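PDB 5V3U: globin from Bacillus anthracis, which probably binds oxygen through its heme, as a group II truncated hemoglobin, and is captured here with cyanide in the heme pocket. Local coordinates for residues I20-F25 with E45-Q50; S30-L35 with A87-S92; E81-R86 with T125-G130. The protein carries 1 engineered substitution. All blocks are in the same frame, centred on the assembly; numbering follows the deposited sequence.

Interaction 1: residues I20-F25 with E45-Q50; sequences ILVDTF and ETARKQ. With HEM (protoporphyrin IX containing Fe), chain C.
On the helix whose Val22 packs against Ala47, the carbonyl oxygen of Ile20 takes two bonds from Thr24: the backbone N and OG1 each lie 2.9 Å from Ile20 O. The hydroxyl arrives from above the carbonyl plane, 38° out of it, and adds to the ordinary helical bond without replacing it. The contact between segments 20-25 and 45-50 is itself apolar. Val22 turns CG1 anti to its backbone N (chi1 168°), which sets that methyl 3.5 Å from Ala47 O. The same CG1 lies 4.0 Å from the methyl carbon CB of Ala47 and 3.9 Å from Gln50 CB, while CG2 closes on Gln50 CG. Asp23 OD1 reaches the Ala47 methyl from the side and forms a salt bridge with Lys51.

Gln50 bends at chi2, which carries its amide out toward the bound cyanide and against the vinyl carbon HEM CBC. NE2 is hydrogen-bonded to Tyr26 OH and meets Phe25 CE2 obliquely at 4.5 Å. Thr46 and Lys49 hold the heme propionates, Thr46 OG1 standing 3.0 Å from HEM O2A and the extended Lys49 bringing NZ to 3.1 Å from HEM O1D. One helix face thus serves both the ligand pocket and the cofactor's acidic edge.

The segment axes approach to 9.6 Å at 144°, a roughly antiparallel, inclined pairing corresponding to helices B and E, as expected for a truncated (2-on-2) globin. Behind it, Leu21 and Phe25 rest on helix 84-101, while Arg48 and Lys49 touch His68 of helix 63-68.

Interaction 2: residues S30-L35 with A87-S92; sequences SKHPDL and AEALLS. Engineered in segment 87-92: Leu90 (natural residue Trp). With HEM (protoporphyrin IX containing Fe), chain C.
The imidazole of His32 lays one face over the methyl of Ala89, with His32 NE2 only 3.4 Å from Ala89 CB. Its chi1 of -163° places CG anti to the backbone N and sends the ring out of the loop toward the helix. The rotation of the ring is also steadied from within the loop: Asp34 N donates to His32 ND1 over 3.3 Å, the donor lying almost in the ring plane. A bond of 2.7 Å from Leu35 N to His32 O closes residues 32-35 into a beta turn, which brings His32, Asp34 and Leu35 to the same helix surface.

Leu35 is extended, with CG anti to its carbonyl carbon (chi1 -59°). This drives CD1 against the helix backbone, 3.6 Å from Leu90 N, and alongside the Ala89 methyl, with Leu35 CD1 to Ala89 CB at 4.1 Å. Asp34 adds a looser touch of its CB on the same methyl. Ala89, small and buried, is therefore met by three loop residues. Leu90, an engineered residue replacing tryptophan, starts its side chain away from the loop and lines the heme pocket: its CG is 3.8 Å from HEM CAB, the first vinyl carbon, and its side chain comes within about 4 Å of the bound cyanide (nearest atoms). Ala87, one turn earlier, meets the far end of that vinyl group.

The loop 30-35, which follows helix 14-30, is thereby pinned to helix 84-101. Leu35 lies between Val29 of helix 14-30 and Cys93 of helix 84-101, with Leu90 touching Phe25 on the heme side.

Interaction 3: residues E81-R86 with T125-G130; sequences EITPKR and TPNETG. With HEM (protoporphyrin IX containing Fe), chain C.
Backbone meets backbone where Thr125 passes Ile82 and Thr83: Thr125 N gives a weak, bent bond to Ile82 O (3.3 Å), and the CA-H...O contact from Thr83 to Thr125 O is nearly straight (163° at the hydrogen, CA to O 3.5 Å). Above these links the Thr83 methyl CG2 lies 3.7 Å from Thr125 CB. With chi1 at 61°, Thr83 OG1 instead turns to its own helix and accepts from Arg86 N at 3.1 Å. Asn127 slides past Pro84 in the opposite direction, its ND2 3.3 Å from Pro84 CB, while its OD1 approaches Lys85 CB. Lys85, bent at chi3 and chi4, curls NZ round to 3.0 Å from Glu128 OE2 in an exposed salt bridge. Glu81 crosses Thr125 and is held by Arg86, whose NH1 meets the anti lone pair of Glu81 OE1 at 2.9 Å. A water donates to Glu81 OE2 and, weakly, to Thr125 OG1.

Ile82 turns its side chain the other way and presses CD1 to 3.4 Å from HEM C2B. The bond from Arg86 N makes Thr83 a classic threonine N-cap of helix 84-101, corresponding to the globin G helix, with the C-terminal tail laid over the cap and the heme pocket beneath it.

Interactions 1 and 2 lie in the buried core, whereas interaction 3, centred about 18 Å from the middle of the chain, is only partly buried. Helix 84-101 unites interactions 2 and 3, and Arg86 NE joins them further through a probable hydrogen bond to Asp34 O (2.9 Å). Interactions 1 and 2 meet directly where Phe25 CZ packs on the engineered Leu90 CD2 at 3.4 Å. Chemistry follows depth: the two inner contacts pair their segments through methyls, a ring face and aliphatic chains, while the outer one adds backbone bonds and a salt bridge. All three touch the heme, interaction 1 at its propionates and, through Gln50, at one vinyl group, interactions 2 and 3 at the other vinyl-bearing pyrrole.

Interaction 1: residues I20-F25 with E45-Q50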
loop_
_atom_site.group_PDB
_atom_site.type_symbol
_atom_site.label_atom_id
_atom_site.label_comp_id
_atom_site.label_asym_id
_atom_site.label_seq_id
_atom_site.Cartn_x
_atom_site.Cartn_y
_atom_site.Cartn_z
ATOM N N ILE A 20 -22.287 -3.306 1.705
ATOM C CA ILE A 20 -22.756 -3.418 0.326
ATOM C C ILE A 20 -21.947 -2.512 -0.593
ATOM O O ILE A 20 -21.519 -2.927 -1.675
ATOM C CB ILE A 20 -24.263 -3.083 0.238
ATOM C CG1 ILE A 20 -25.114 -4.051 1.051
ATOM C CG2 ILE A 20 -24.723 -3.120 -1.195
ATOM C CD1 ILE A 20 -26.633 -3.794 0.918
ATOM N N LEU A 21 -21.768 -1.249 -0.202
ATOM C CA LEU A 21 -21.059 -0.301 -1.055
ATOM C C LEU A 21 -19.640 -0.782 -1.339
ATOM O O LEU A 21 -19.203 -0.813 -2.496
ATOM C CB LEU A 21 -21.049 1.076 -0.400
ATOM C CG LEU A 21 -20.158 2.184 -0.949
ATOM C CD1 LEU A 21 -20.765 2.831 -2.157
ATOM C CD2 LEU A 21 -19.954 3.221 0.141
ATOM N N VAL A 22 -18.935 -1.230 -0.297
ATOM C CA VAL A 22 -17.556 -1.666 -0.447
ATOM C C VAL A 22 -17.472 -2.925 -1.304
ATOM O O VAL A 22 -16.585 -3.042 -2.163
ATOM C CB VAL A 22 -16.914 -1.853 0.941
ATOM C CG1 VAL A 22 -15.571 -2.588 0.845
ATOM C CG2 VAL A 22 -16.709 -0.506 1.572
ATOM N N ASP A 23 -18.392 -3.877 -1.114
ATOM C CA ASP A 23 -18.406 -5.047 -1.995
ATOM C C ASP A 23 -18.654 -4.641 -3.448
ATOM O O ASP A 23 -17.964 -5.106 -4.359
ATOM C CB ASP A 23 -19.449 -6.073 -1.530
ATOM C CG ASP A 23 -18.986 -6.869 -0.304
ATOM O OD1 ASP A 23 -17.771 -6.858 -0.012
ATOM O OD2 ASP A 23 -19.831 -7.504 0.370
ATOM N N THR A 24 -19.645 -3.777 -3.692
ATOM C CA THR A 24 -19.911 -3.332 -5.061
ATOM C C THR A 24 -18.729 -2.551 -5.611
ATOM O O THR A 24 -18.419 -2.621 -6.807
ATOM C CB THR A 24 -21.173 -2.463 -5.083
ATOM O OG1 THR A 24 -22.237 -3.167 -4.434
ATOM C CG2 THR A 24 -21.588 -2.098 -6.498
ATOM N N PHE A 25 -18.078 -1.779 -4.742
ATOM C CA PHE A 25 -16.933 -0.970 -5.136
ATOM C C PHE A 25 -15.826 -1.834 -5.737
ATOM O O PHE A 25 -15.320 -1.543 -6.827
ATOM C CB PHE A 25 -16.452 -0.196 -3.906
ATOM C CG PHE A 25 -15.134 0.488 -4.075
ATOM C CD1 PHE A 25 -14.958 1.459 -5.056
ATOM C CD2 PHE A 25 -14.078 0.194 -3.209
ATOM C CE1 PHE A 25 -13.749 2.104 -5.189
ATOM C CE2 PHE A 25 -12.850 0.841 -3.330
ATOM C CZ PHE A 25 -12.685 1.796 -4.324
ATOM N N GLU A 45 -9.947 -9.926 1.483
ATOM C CA GLU A 45 -9.307 -9.303 2.636
ATOM C C GLU A 45 -9.122 -7.803 2.435
ATOM O O GLU A 45 -9.189 -7.037 3.407
ATOM C CB GLU A 45 -7.969 -9.995 2.918
ATOM C CG GLU A 45 -7.124 -9.387 4.040
ATOM C CD GLU A 45 -7.731 -9.545 5.429
ATOM O OE1 GLU A 45 -8.803 -10.182 5.575
ATOM O OE2 GLU A 45 -7.118 -9.021 6.383
ATOM N N THR A 46 -8.909 -7.363 1.189
ATOM C CA THR A 46 -8.879 -5.928 0.918
ATOM C C THR A 46 -10.228 -5.279 1.226
ATOM O O THR A 46 -10.283 -4.198 1.817
ATOM C CB THR A 46 -8.482 -5.666 -0.536
ATOM O OG1 THR A 46 -7.236 -6.308 -0.821
ATOM C CG2 THR A 46 -8.348 -4.166 -0.788
ATOM N N ALA A 47 -11.331 -5.929 0.841
ATOM C CA ALA A 47 -12.649 -5.371 1.130
ATOM C C ALA A 47 -12.966 -5.404 2.623
ATOM O O ALA A 47 -13.656 -4.510 3.126
ATOM C CB ALA A 47 -13.720 -6.116 0.339
ATOM N N ARG A 48 -12.473 -6.414 3.344
ATOM C CA ARG A 48 -12.684 -6.458 4.784
ATOM C C ARG A 48 -12.013 -5.272 5.462
ATOM O O ARG A 48 -12.627 -4.581 6.287
ATOM C CB ARG A 48 -12.164 -7.772 5.354
ATOM C CG ARG A 48 -12.459 -7.949 6.842
ATOM C CD ARG A 48 -11.740 -9.157 7.440
ATOM N NE ARG A 48 -10.340 -8.878 7.756
ATOM C CZ ARG A 48 -9.905 -8.447 8.938
ATOM N NH1 ARG A 48 -8.609 -8.231 9.134
ATOM N NH2 ARG A 48 -10.764 -8.232 9.927
ATOM N N LYS A 49 -10.749 -5.017 5.120
ATOM C CA LYS A 49 -10.051 -3.869 5.691
ATOM C C LYS A 49 -10.726 -2.564 5.294
ATOM O O LYS A 49 -10.765 -1.614 6.081
ATOM C CB LYS A 49 -8.585 -3.854 5.250
ATOM C CG LYS A 49 -7.748 -5.054 5.686
ATOM C CD LYS A 49 -6.347 -4.966 5.086
ATOM C CE LYS A 49 -5.521 -6.227 5.314
ATOM N NZ LYS A 49 -4.470 -6.347 4.256
ATOM N N GLN A 50 -11.248 -2.489 4.070
ATOM C CA GLN A 50 -11.867 -1.242 3.635
ATOM C C GLN A 50 -13.185 -0.989 4.358
ATOM O O GLN A 50 -13.518 0.163 4.663
ATOM C CB GLN A 50 -12.092 -1.248 2.128
ATOM C CG GLN A 50 -12.693 0.053 1.625
ATOM C CD GLN A 50 -11.676 1.174 1.616
ATOM O OE1 GLN A 50 -11.650 2.042 2.483
ATOM N NE2 GLN A 50 -10.829 1.153 0.626
HETATM C CHA HEM C . -4.945 -0.815 0.108
HETATM C CHB HEM C . -4.676 0.875 -4.427
HETATM C CHC HEM C . -6.736 5.030 -2.851
HETATM C CHD HEM C . -7.772 2.930 1.448
HETATM C C1A HEM C . -4.666 -0.731 -1.227
HETATM C C2A HEM C . -3.950 -1.716 -2.024
HETATM C C3A HEM C . -3.875 -1.238 -3.269
HETATM C C4A HEM C . -4.539 0.057 -3.313
HETATM C CMA HEM C . -3.197 -1.940 -4.465
HETATM C CAA HEM C . -3.374 -3.072 -1.541
HETATM C CBA HEM C . -4.481 -3.935 -0.934
HETATM C CGA HEM C . -3.937 -5.026 -0.039
HETATM O O1A HEM C . -2.707 -5.304 -0.058
HETATM O O2A HEM C . -4.751 -5.630 0.708
HETATM C C1B HEM C . -5.195 2.159 -4.381
HETATM C C2B HEM C . -5.236 3.092 -5.485
HETATM C C3B HEM C . -5.771 4.231 -5.041
HETATM C C4B HEM C . -6.140 4.071 -3.652
HETATM C CMB HEM C . -4.719 2.822 -6.925
HETATM C CAB HEM C . -6.010 5.485 -5.905
HETATM C CBB HEM C . -6.179 6.691 -5.348
HETATM C C1C HEM C . -7.312 4.762 -1.628
HETATM C C2C HEM C . -8.323 5.570 -0.974
HETATM C C3C HEM C . -8.612 4.986 0.191
HETATM C C4C HEM C . -7.796 3.792 0.353
HETATM C CMC HEM C . -9.015 6.862 -1.492
HETATM C CAC HEM C . -9.654 5.561 1.167
HETATM C CBC HEM C . -10.313 4.720 1.960
HETATM C C1D HEM C . -7.041 1.749 1.466
HETATM C C2D HEM C . -6.877 0.846 2.599
HETATM C C3D HEM C . -6.092 -0.169 2.212
HETATM C C4D HEM C . -5.732 0.046 0.829
HETATM C CMD HEM C . -7.505 1.027 3.997
HETATM C CAD HEM C . -5.628 -1.393 3.032
HETATM C CBD HEM C . -4.561 -1.018 4.052
HETATM C CGD HEM C . -4.132 -2.260 4.796
HETATM O O1D HEM C . -3.819 -3.292 4.139
HETATM O O2D HEM C . -4.098 -2.213 6.054
HETATM N NA HEM C . -5.002 0.334 -2.036
HETATM N NB HEM C . -5.759 2.792 -3.278
HETATM N NC HEM C . -7.011 3.689 -0.794
HETATM N ND HEM C . -6.320 1.221 0.397
HETATM FE FE HEM C . -6.100 1.894 -1.478
#

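Interaction 2: residues S30-L35 with A87-S92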
loop_
_atom_site.group_PDB
_atom_site.type_symbol
_atom_site.label_atom_id
_atom_site.label_comp_id
_atom_site.label_asym_id
_atom_site.label_seq_id
_atom_site.Cartn_x
_atom_site.Cartn_y
_atom_site.Cartn_z
ATOM N N SER A 30 -12.252 -4.756 -9.564
ATOM C CA SER A 30 -11.705 -5.960 -10.170
ATOM C C SER A 30 -11.985 -6.037 -11.669
ATOM O O SER A 30 -11.324 -6.807 -12.366
ATOM C CB SER A 30 -12.249 -7.206 -9.462
ATOM O OG SER A 30 -13.648 -7.365 -9.667
ATOM N N LYS A 31 -12.927 -5.246 -12.186
ATOM C CA LYS A 31 -13.261 -5.243 -13.605
ATOM C C LYS A 31 -12.755 -4.001 -14.331
ATOM O O LYS A 31 -13.136 -3.782 -15.488
ATOM C CB LYS A 31 -14.778 -5.370 -13.802
ATOM C CG LYS A 31 -15.396 -6.660 -13.267
ATOM C CD LYS A 31 -16.939 -6.635 -13.322
ATOM C CE LYS A 31 -17.540 -7.948 -12.806
ATOM N NZ LYS A 31 -19.042 -7.982 -12.824
ATOM N N HIS A 32 -11.910 -3.182 -13.691
ATOM C CA HIS A 32 -11.415 -1.955 -14.307
ATOM C C HIS A 32 -9.970 -2.147 -14.750
ATOM O O HIS A 32 -9.092 -2.336 -13.892
ATOM C CB HIS A 32 -11.521 -0.790 -13.333
ATOM C CG HIS A 32 -11.428 0.557 -13.983
ATOM N ND1 HIS A 32 -10.393 0.911 -14.823
ATOM C CD2 HIS A 32 -12.240 1.640 -13.909
ATOM C CE1 HIS A 32 -10.569 2.156 -15.234
ATOM N NE2 HIS A 32 -11.686 2.620 -14.698
ATOM N N PRO A 33 -9.667 -2.079 -16.054
ATOM C CA PRO A 33 -8.318 -2.456 -16.524
ATOM C C PRO A 33 -7.183 -1.608 -15.944
ATOM O O PRO A 33 -6.045 -2.091 -15.843
ATOM C CB PRO A 33 -8.422 -2.284 -18.048
ATOM C CG PRO A 33 -9.888 -2.170 -18.338
ATOM C CD PRO A 33 -10.518 -1.580 -17.146
ATOM N N ASP A 34 -7.463 -0.360 -15.558
ATOM C CA ASP A 34 -6.489 0.472 -14.857
ATOM C C ASP A 34 -6.265 0.051 -13.414
ATOM O O ASP A 34 -5.329 0.557 -12.793
ATOM C CB ASP A 34 -6.923 1.939 -14.871
ATOM C CG ASP A 34 -6.930 2.525 -16.264
ATOM O OD1 ASP A 34 -5.985 2.222 -17.020
ATOM O OD2 ASP A 34 -7.872 3.281 -16.604
ATOM N N LEU A 35 -7.075 -0.845 -12.864
ATOM C CA LEU A 35 -7.001 -1.132 -11.434
ATOM C C LEU A 35 -6.801 -2.599 -11.108
ATOM O O LEU A 35 -6.139 -2.917 -10.121
ATOM C CB LEU A 35 -8.274 -0.634 -10.729
ATOM C CG LEU A 35 -8.508 0.862 -10.888
ATOM C CD1 LEU A 35 -9.782 1.253 -10.170
ATOM C CD2 LEU A 35 -7.286 1.651 -10.383
ATOM N N ALA A 87 -6.132 7.171 -9.789
ATOM C CA ALA A 87 -6.969 7.808 -8.778
ATOM C C ALA A 87 -8.354 8.120 -9.334
ATOM O O ALA A 87 -9.370 7.851 -8.676
ATOM C CB ALA A 87 -6.307 9.078 -8.243
ATOM N N GLU A 88 -8.424 8.694 -10.542
ATOM C CA GLU A 88 -9.740 9.044 -11.068
ATOM C C GLU A 88 -10.534 7.795 -11.442
ATOM O O GLU A 88 -11.767 7.798 -11.348
ATOM C CB GLU A 88 -9.629 10.013 -12.247
ATOM C CG GLU A 88 -8.772 9.530 -13.394
ATOM C CD GLU A 88 -9.234 10.052 -14.755
ATOM O OE1 GLU A 88 -10.213 10.831 -14.806
ATOM O OE2 GLU A 88 -8.614 9.674 -15.777
ATOM N N ALA A 89 -9.848 6.705 -11.792
ATOM C CA ALA A 89 -10.526 5.436 -12.051
ATOM C C ALA A 89 -11.073 4.823 -10.761
ATOM O O ALA A 89 -12.223 4.367 -10.710
ATOM C CB ALA A 89 -9.559 4.473 -12.738
ATOM N N LEU A 90 -10.245 4.769 -9.720
ATOM C CA LEU A 90 -10.711 4.336 -8.412
ATOM C C LEU A 90 -11.966 5.108 -8.000
ATOM O O LEU A 90 -12.992 4.513 -7.639
ATOM C CB LEU A 90 -9.575 4.532 -7.405
ATOM C CG LEU A 90 -9.521 3.960 -5.987
ATOM C CD1 LEU A 90 -10.462 4.710 -5.063
ATOM C CD2 LEU A 90 -9.808 2.482 -6.034
ATOM N N LEU A 91 -11.903 6.445 -8.068
ATOM C CA LEU A 91 -13.047 7.271 -7.691
ATOM C C LEU A 91 -14.254 6.973 -8.565
ATOM O O LEU A 91 -15.391 6.941 -8.084
ATOM C CB LEU A 91 -12.688 8.748 -7.785
ATOM C CG LEU A 91 -11.718 9.229 -6.718
ATOM C CD1 LEU A 91 -11.441 10.711 -6.855
ATOM C CD2 LEU A 91 -12.344 8.922 -5.388
ATOM N N SER A 92 -14.025 6.747 -9.848
ATOM C CA SER A 92 -15.122 6.387 -10.730
ATOM C C SER A 92 -15.779 5.082 -10.298
ATOM O O SER A 92 -17.001 4.933 -10.408
ATOM C CB SER A 92 -14.614 6.281 -12.168
ATOM O OG SER A 92 -15.646 5.748 -12.981
HETATM C CHA HEM C . -4.945 -0.815 0.108
HETATM C CHB HEM C . -4.676 0.875 -4.427
HETATM C CHC HEM C . -6.736 5.030 -2.851
HETATM C CHD HEM C . -7.772 2.930 1.448
HETATM C C1A HEM C . -4.666 -0.731 -1.227
HETATM C C2A HEM C . -3.950 -1.716 -2.024
HETATM C C3A HEM C . -3.875 -1.238 -3.269
HETATM C C4A HEM C . -4.539 0.057 -3.313
HETATM C CMA HEM C . -3.197 -1.940 -4.465
HETATM C CAA HEM C . -3.374 -3.072 -1.541
HETATM C CBA HEM C . -4.481 -3.935 -0.934
HETATM C CGA HEM C . -3.937 -5.026 -0.039
HETATM O O1A HEM C . -2.707 -5.304 -0.058
HETATM O O2A HEM C . -4.751 -5.630 0.708
HETATM C C1B HEM C . -5.195 2.159 -4.381
HETATM C C2B HEM C . -5.236 3.092 -5.485
HETATM C C3B HEM C . -5.771 4.231 -5.041
HETATM C C4B HEM C . -6.140 4.071 -3.652
HETATM C CMB HEM C . -4.719 2.822 -6.925
HETATM C CAB HEM C . -6.010 5.485 -5.905
HETATM C CBB HEM C . -6.179 6.691 -5.348
HETATM C C1C HEM C . -7.312 4.762 -1.628
HETATM C C2C HEM C . -8.323 5.570 -0.974
HETATM C C3C HEM C . -8.612 4.986 0.191
HETATM C C4C HEM C . -7.796 3.792 0.353
HETATM C CMC HEM C . -9.015 6.862 -1.492
HETATM C CAC HEM C . -9.654 5.561 1.167
HETATM C CBC HEM C . -10.313 4.720 1.960
HETATM C C1D HEM C . -7.041 1.749 1.466
HETATM C C2D HEM C . -6.877 0.846 2.599
HETATM C C3D HEM C . -6.092 -0.169 2.212
HETATM C C4D HEM C . -5.732 0.046 0.829
HETATM C CMD HEM C . -7.505 1.027 3.997
HETATM C CAD HEM C . -5.628 -1.393 3.032
HETATM C CBD HEM C . -4.561 -1.018 4.052
HETATM C CGD HEM C . -4.132 -2.260 4.796
HETATM O O1D HEM C . -3.819 -3.292 4.139
HETATM O O2D HEM C . -4.098 -2.213 6.054
HETATM N NA HEM C . -5.002 0.334 -2.036
HETATM N NB HEM C . -5.759 2.792 -3.278
HETATM N NC HEM C . -7.011 3.689 -0.794
HETATM N ND HEM C . -6.320 1.221 0.397
HETATM FE FE HEM C . -6.100 1.894 -1.478
#

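Interaction 3: residues E81-R86 with T125-G130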
loop_
_atom_site.group_PDB
_atom_site.type_symbol
_atom_site.label_atom_id
_atom_site.label_comp_id
_atom_site.label_asym_id
_atom_site.label_seq_id
_atom_site.Cartn_x
_atom_site.Cartn_y
_atom_site.Cartn_z
ATOM N N GLU A 81 1.791 1.577 -7.833
ATOM C CA GLU A 81 1.842 2.578 -8.895
ATOM C C GLU A 81 0.483 3.267 -8.931
ATOM O O GLU A 81 -0.461 2.801 -9.572
ATOM C CB GLU A 81 2.204 1.936 -10.230
ATOM C CG GLU A 81 2.529 2.947 -11.330
ATOM C CD GLU A 81 3.144 2.319 -12.583
ATOM O OE1 GLU A 81 2.430 1.561 -13.291
ATOM O OE2 GLU A 81 4.345 2.594 -12.850
ATOM N N ILE A 82 0.380 4.387 -8.218
ATOM C CA ILE A 82 -0.861 5.155 -8.129
ATOM C C ILE A 82 -0.665 6.453 -8.904
ATOM O O ILE A 82 -0.092 7.426 -8.397
ATOM C CB ILE A 82 -1.277 5.428 -6.682
ATOM C CG1 ILE A 82 -1.470 4.104 -5.923
ATOM C CG2 ILE A 82 -2.554 6.267 -6.680
ATOM C CD1 ILE A 82 -2.135 4.237 -4.577
ATOM N N THR A 83 -1.143 6.465 -10.137
ATOM C CA THR A 83 -1.111 7.637 -10.996
ATOM C C THR A 83 -2.376 8.444 -10.787
ATOM O O THR A 83 -3.324 7.977 -10.151
ATOM C CB THR A 83 -0.981 7.207 -12.454
ATOM O OG1 THR A 83 -2.115 6.407 -12.817
ATOM C CG2 THR A 83 0.270 6.388 -12.649
ATOM N N PRO A 84 -2.412 9.685 -11.282
ATOM C CA PRO A 84 -3.690 10.407 -11.301
ATOM C C PRO A 84 -4.764 9.652 -12.054
ATOM O O PRO A 84 -5.913 9.588 -11.595
ATOM C CB PRO A 84 -3.328 11.727 -11.989
ATOM C CG PRO A 84 -1.913 11.923 -11.662
ATOM C CD PRO A 84 -1.296 10.550 -11.693
ATOM N N LYS A 85 -4.408 9.062 -13.201
ATOM C CA LYS A 85 -5.378 8.295 -13.967
ATOM C C LYS A 85 -5.958 7.161 -13.135
ATOM O O LYS A 85 -7.152 6.865 -13.227
ATOM C CB LYS A 85 -4.741 7.749 -15.247
ATOM C CG LYS A 85 -5.705 6.937 -16.112
ATOM C CD LYS A 85 -4.993 6.040 -17.128
ATOM C CE LYS A 85 -4.918 6.680 -18.518
ATOM N NZ LYS A 85 -3.790 7.661 -18.663
ATOM N N ARG A 86 -5.139 6.513 -12.316
ATOM C CA ARG A 86 -5.693 5.456 -11.486
ATOM C C ARG A 86 -6.505 6.008 -10.323
ATOM O O ARG A 86 -7.509 5.398 -9.935
ATOM C CB ARG A 86 -4.583 4.533 -11.002
ATOM C CG ARG A 86 -4.170 3.565 -12.078
ATOM C CD ARG A 86 -2.848 2.913 -11.783
ATOM N NE ARG A 86 -2.677 1.722 -12.610
ATOM C CZ ARG A 86 -1.510 1.165 -12.901
ATOM N NH1 ARG A 86 -0.374 1.693 -12.446
ATOM N NH2 ARG A 86 -1.487 0.075 -13.654
ATOM N N THR A 125 2.919 8.667 -8.508
ATOM C CA THR A 125 3.497 8.427 -9.817
ATOM C C THR A 125 2.947 9.487 -10.768
ATOM O O THR A 125 1.719 9.668 -10.843
ATOM C CB THR A 125 3.140 7.021 -10.325
ATOM O OG1 THR A 125 3.366 6.062 -9.287
ATOM C CG2 THR A 125 3.953 6.644 -11.576
ATOM N N PRO A 126 3.798 10.171 -11.534
ATOM C CA PRO A 126 3.287 11.094 -12.562
ATOM C C PRO A 126 2.449 10.352 -13.594
ATOM O O PRO A 126 2.444 9.123 -13.665
ATOM C CB PRO A 126 4.552 11.683 -13.187
ATOM C CG PRO A 126 5.627 10.677 -12.895
ATOM C CD PRO A 126 5.255 9.981 -11.617
ATOM N N ASN A 127 1.723 11.111 -14.409
ATOM C CA ASN A 127 0.875 10.451 -15.388
ATOM C C ASN A 127 1.659 10.060 -16.638
ATOM O O ASN A 127 2.800 10.489 -16.859
ATOM C CB ASN A 127 -0.300 11.336 -15.772
ATOM C CG ASN A 127 -1.632 10.638 -15.561
ATOM O OD1 ASN A 127 -1.733 9.407 -15.670
ATOM N ND2 ASN A 127 -2.657 11.417 -15.250
ATOM N N GLU A 128 1.031 9.223 -17.462
ATOM C CA GLU A 128 1.646 8.855 -18.729
ATOM C C GLU A 128 1.494 9.991 -19.737
ATOM O O GLU A 128 0.663 10.888 -19.579
ATOM C CB GLU A 128 1.049 7.552 -19.279
ATOM C CG GLU A 128 -0.464 7.531 -19.417
ATOM C CD GLU A 128 -0.923 6.764 -20.652
ATOM O OE1 GLU A 128 -0.168 6.728 -21.652
ATOM O OE2 GLU A 128 -2.043 6.202 -20.628
ATOM N N THR A 129 2.332 9.958 -20.770
ATOM C CA THR A 129 2.298 11.017 -21.772
ATOM C C THR A 129 0.886 11.123 -22.344
ATOM O O THR A 129 0.202 10.113 -22.534
ATOM C CB THR A 129 3.350 10.750 -22.865
ATOM O OG1 THR A 129 3.119 11.593 -24.004
ATOM C CG2 THR A 129 3.358 9.281 -23.272
ATOM N N GLY A 130 0.418 12.360 -22.536
ATOM C CA GLY A 130 -0.979 12.614 -22.848
ATOM C C GLY A 130 -1.758 13.277 -21.728
ATOM O O GLY A 130 -2.920 13.655 -21.940
HETATM C CHA HEM C . -4.945 -0.815 0.108
HETATM C CHB HEM C . -4.676 0.875 -4.427
HETATM C CHC HEM C . -6.736 5.030 -2.851
HETATM C CHD HEM C . -7.772 2.930 1.448
HETATM C C1A HEM C . -4.666 -0.731 -1.227
HETATM C C2A HEM C . -3.950 -1.716 -2.024
HETATM C C3A HEM C . -3.875 -1.238 -3.269
HETATM C C4A HEM C . -4.539 0.057 -3.313
HETATM C CMA HEM C . -3.197 -1.940 -4.465
HETATM C CAA HEM C . -3.374 -3.072 -1.541
HETATM C CBA HEM C . -4.481 -3.935 -0.934
HETATM C CGA HEM C . -3.937 -5.026 -0.039
HETATM O O1A HEM C . -2.707 -5.304 -0.058
HETATM O O2A HEM C . -4.751 -5.630 0.708
HETATM C C1B HEM C . -5.195 2.159 -4.381
HETATM C C2B HEM C . -5.236 3.092 -5.485
HETATM C C3B HEM C . -5.771 4.231 -5.041
HETATM C C4B HEM C . -6.140 4.071 -3.652
HETATM C CMB HEM C . -4.719 2.822 -6.925
HETATM C CAB HEM C . -6.010 5.485 -5.905
HETATM C CBB HEM C . -6.179 6.691 -5.348
HETATM C C1C HEM C . -7.312 4.762 -1.628
HETATM C C2C HEM C . -8.323 5.570 -0.974
HETATM C C3C HEM C . -8.612 4.986 0.191
HETATM C C4C HEM C . -7.796 3.792 0.353
HETATM C CMC HEM C . -9.015 6.862 -1.492
HETATM C CAC HEM C . -9.654 5.561 1.167
HETATM C CBC HEM C . -10.313 4.720 1.960
HETATM C C1D HEM C . -7.041 1.749 1.466
HETATM C C2D HEM C . -6.877 0.846 2.599
HETATM C C3D HEM C . -6.092 -0.169 2.212
HETATM C C4D HEM C . -5.732 0.046 0.829
HETATM C CMD HEM C . -7.505 1.027 3.997
HETATM C CAD HEM C . -5.628 -1.393 3.032
HETATM C CBD HEM C . -4.561 -1.018 4.052
HETATM C CGD HEM C . -4.132 -2.260 4.796
HETATM O O1D HEM C . -3.819 -3.292 4.139
HETATM O O2D HEM C . -4.098 -2.213 6.054
HETATM N NA HEM C . -5.002 0.334 -2.036
HETATM N NB HEM C . -5.759 2.792 -3.278
HETATM N NC HEM C . -7.011 3.689 -0.794
HETATM N ND HEM C . -6.320 1.221 0.397
HETATM FE FE HEM C . -6.100 1.894 -1.478
HETATM O O HOH W 1 5.548 3.596 -10.252
#